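Local structure of adhesin YadA (Yersinia enterocolitica, 1P9H) at residues 92-96 and 97-101. The protein binds collagen as a trimeric outer-membrane adhesin, promoting bacterial attachment to and invasion of host cells, and protects the bacterium from serum and phagocytes. Residues are numbered along the deposited sequence; the frame is centred on the assembly and turned at random. Where two conformers were deposited one is given.
Sequences SKALG and DSAVT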
ATOM      1  N   SER A  92      -3.039  -1.956  15.587  0.50 11.77           N
ATOM      2  CA  SER A  92      -3.167  -1.037  14.457  0.50 12.06           C
ATOM      3  C   SER A  92      -4.322  -0.089  14.768  0.50 12.70           C
ATOM      4  O   SER A  92      -5.350  -0.517  15.292  0.50 12.96           O
ATOM      5  CB  SER A  92      -3.460  -1.819  13.173  0.50 12.10           C
ATOM      6  OG  SER A  92      -3.596  -0.953  12.059  0.50 10.78           O
ATOM      7  N   LYS A  93      -4.168   1.194  14.449  1.00 11.66           N
ATOM      8  CA  LYS A  93      -5.228   2.143  14.739  1.00 12.30           C
ATOM      9  C   LYS A  93      -5.500   3.199  13.677  1.00 11.46           C
ATOM     10  O   LYS A  93      -4.616   3.956  13.270  1.00 10.51           O
ATOM     11  CB  LYS A  93      -5.001   2.800  16.112  1.00 17.74           C
ATOM     12  CG  LYS A  93      -3.665   3.482  16.324  1.00 17.84           C
ATOM     13  CD  LYS A  93      -3.541   3.943  17.782  1.00 19.55           C
ATOM     14  CE  LYS A  93      -2.294   4.780  18.022  1.00 21.40           C
ATOM     15  NZ  LYS A  93      -1.041   3.992  17.863  1.00 22.02           N
ATOM     16  N   ALA A  94      -6.743   3.204  13.212  1.00 11.14           N
ATOM     17  CA  ALA A  94      -7.223   4.158  12.223  1.00 11.86           C
ATOM     18  C   ALA A  94      -7.953   5.160  13.109  1.00 13.62           C
ATOM     19  O   ALA A  94      -9.053   4.889  13.597  1.00 14.93           O
ATOM     20  CB  ALA A  94      -8.185   3.472  11.258  1.00 12.26           C
ATOM     21  N   LEU A  95      -7.326   6.315  13.310  1.00 12.41           N
ATOM     22  CA  LEU A  95      -7.828   7.348  14.215  1.00 13.76           C
ATOM     23  C   LEU A  95      -8.736   8.444  13.683  1.00 15.67           C
ATOM     24  O   LEU A  95      -9.019   9.408  14.395  1.00 19.16           O
ATOM     25  CB  LEU A  95      -6.636   8.000  14.914  1.00 16.83           C
ATOM     26  CG  LEU A  95      -5.687   7.037  15.628  1.00 18.84           C
ATOM     27  CD1 LEU A  95      -4.491   7.805  16.171  1.00 21.54           C
ATOM     28  CD2 LEU A  95      -6.424   6.323  16.743  1.00 20.82           C
ATOM     29  N   GLY A  96      -9.191   8.312  12.447  1.00 14.07           N
ATOM     30  CA  GLY A  96     -10.066   9.322  11.891  1.00 14.13           C
ATOM     31  C   GLY A  96     -10.952   8.720  10.825  1.00 15.47           C
ATOM     32  O   GLY A  96     -10.729   7.590  10.399  1.00 14.40           O
ATOM     33  N   ASP A  97     -11.962   9.468  10.396  1.00 14.59           N
ATOM     34  CA  ASP A  97     -12.862   8.973   9.369  1.00 14.46           C
ATOM     35  C   ASP A  97     -12.096   8.563   8.117  1.00 13.39           C
ATOM     36  O   ASP A  97     -11.137   9.225   7.716  1.00 12.73           O
ATOM     37  CB  ASP A  97     -13.893  10.039   8.988  1.00 15.85           C
ATOM     38  CG  ASP A  97     -14.834  10.381  10.125  1.00 19.63           C
ATOM     39  OD1 ASP A  97     -14.918   9.601  11.100  1.00 18.06           O
ATOM     40  OD2 ASP A  97     -15.508  11.431  10.033  1.00 22.51           O
ATOM     41  N   SER A  98     -12.524   7.453   7.521  1.00 12.70           N
ATOM     42  CA  SER A  98     -11.944   6.935   6.286  1.00 12.19           C
ATOM     43  C   SER A  98     -10.476   6.519   6.314  1.00 11.56           C
ATOM     44  O   SER A  98      -9.946   6.074   5.301  1.00 11.21           O
ATOM     45  CB  SER A  98     -12.146   7.952   5.161  1.00 13.57           C
ATOM     46  OG  SER A  98     -13.518   8.284   5.027  1.00 17.07           O
ATOM     47  N   ALA A  99      -9.819   6.657   7.457  1.00 10.07           N
ATOM     48  CA  ALA A  99      -8.413   6.282   7.558  1.00  9.97           C
ATOM     49  C   ALA A  99      -8.233   4.782   7.362  1.00 10.72           C
ATOM     50  O   ALA A  99      -9.106   3.993   7.723  1.00 10.48           O
ATOM     51  CB  ALA A  99      -7.857   6.695   8.919  1.00 11.53           C
ATOM     52  N   VAL A 100      -7.112   4.394   6.765  1.00  8.35           N
ATOM     53  CA  VAL A 100      -6.823   2.980   6.576  1.00  9.16           C
ATOM     54  C   VAL A 100      -5.422   2.694   7.089  1.00  8.86           C
ATOM     55  O   VAL A 100      -4.476   3.439   6.821  1.00  9.40           O
ATOM     56  CB  VAL A 100      -6.925   2.533   5.090  1.00 11.38           C
ATOM     57  CG1 VAL A 100      -8.287   2.907   4.529  1.00 12.66           C
ATOM     58  CG2 VAL A 100      -5.810   3.149   4.264  1.00 13.81           C
ATOM     59  N   THR A 101      -5.300   1.623   7.864  0.50  8.80           N
ATOM     60  CA  THR A 101      -4.017   1.213   8.423  0.50  8.62           C
ATOM     61  C   THR A 101      -3.865  -0.289   8.263  0.50  9.11           C
ATOM     62  O   THR A 101      -4.826  -1.040   8.437  0.50  8.72           O
ATOM     63  CB  THR A 101      -3.900   1.558   9.926  0.50  9.36           C
ATOM     64  OG1 THR A 101      -5.017   1.012  10.636  0.50  6.10           O
ATOM     65  CG2 THR A 101      -3.852   3.059  10.129  0.50  9.25           C
TER
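In the conformers described, the hydroxyls of S92 and T101 meet inside one coil, OG to OG1 at 2.8 Å, and either may give the proton. S92 points its CB inward, and the anti torsion of OG to the backbone N (chi1 180°) carries the oxygen to T101 OG1. Each oxygen has a further partner in an adjacent coil: S92 OG bonds S106 OG, and T101 OG1 makes a weak bond to the carbonyl of V86, linking this buried pair to coils before and after. The methyl of T101 lies beside the backbone of strand 93-94, CG2 3.4 Å from K93 O. Next along the interior come two alanines whose methyls lie alongside each other, A94 CB to A99 CB at 4.0 Å; their small size is consistent with the close approach of the two walls. The turn beyond is type II, from G96 to A99, closed by A99 N bonding G96 O at 3.2 Å, fairly straight (161°) but with the donor above the carbonyl plane. D97 swings outward, its OD1 accepting the N-H of V83 from the preceding coil. Strands 93-94 and 100-102 belong to separate parallel sheets, and on the far side of the second V100 packs on G103 of a neighbouring subunit. Small interior side chains between two sheets joined by a tight turn exemplify the left-handed parallel beta-roll of the collagen-binding YadA head.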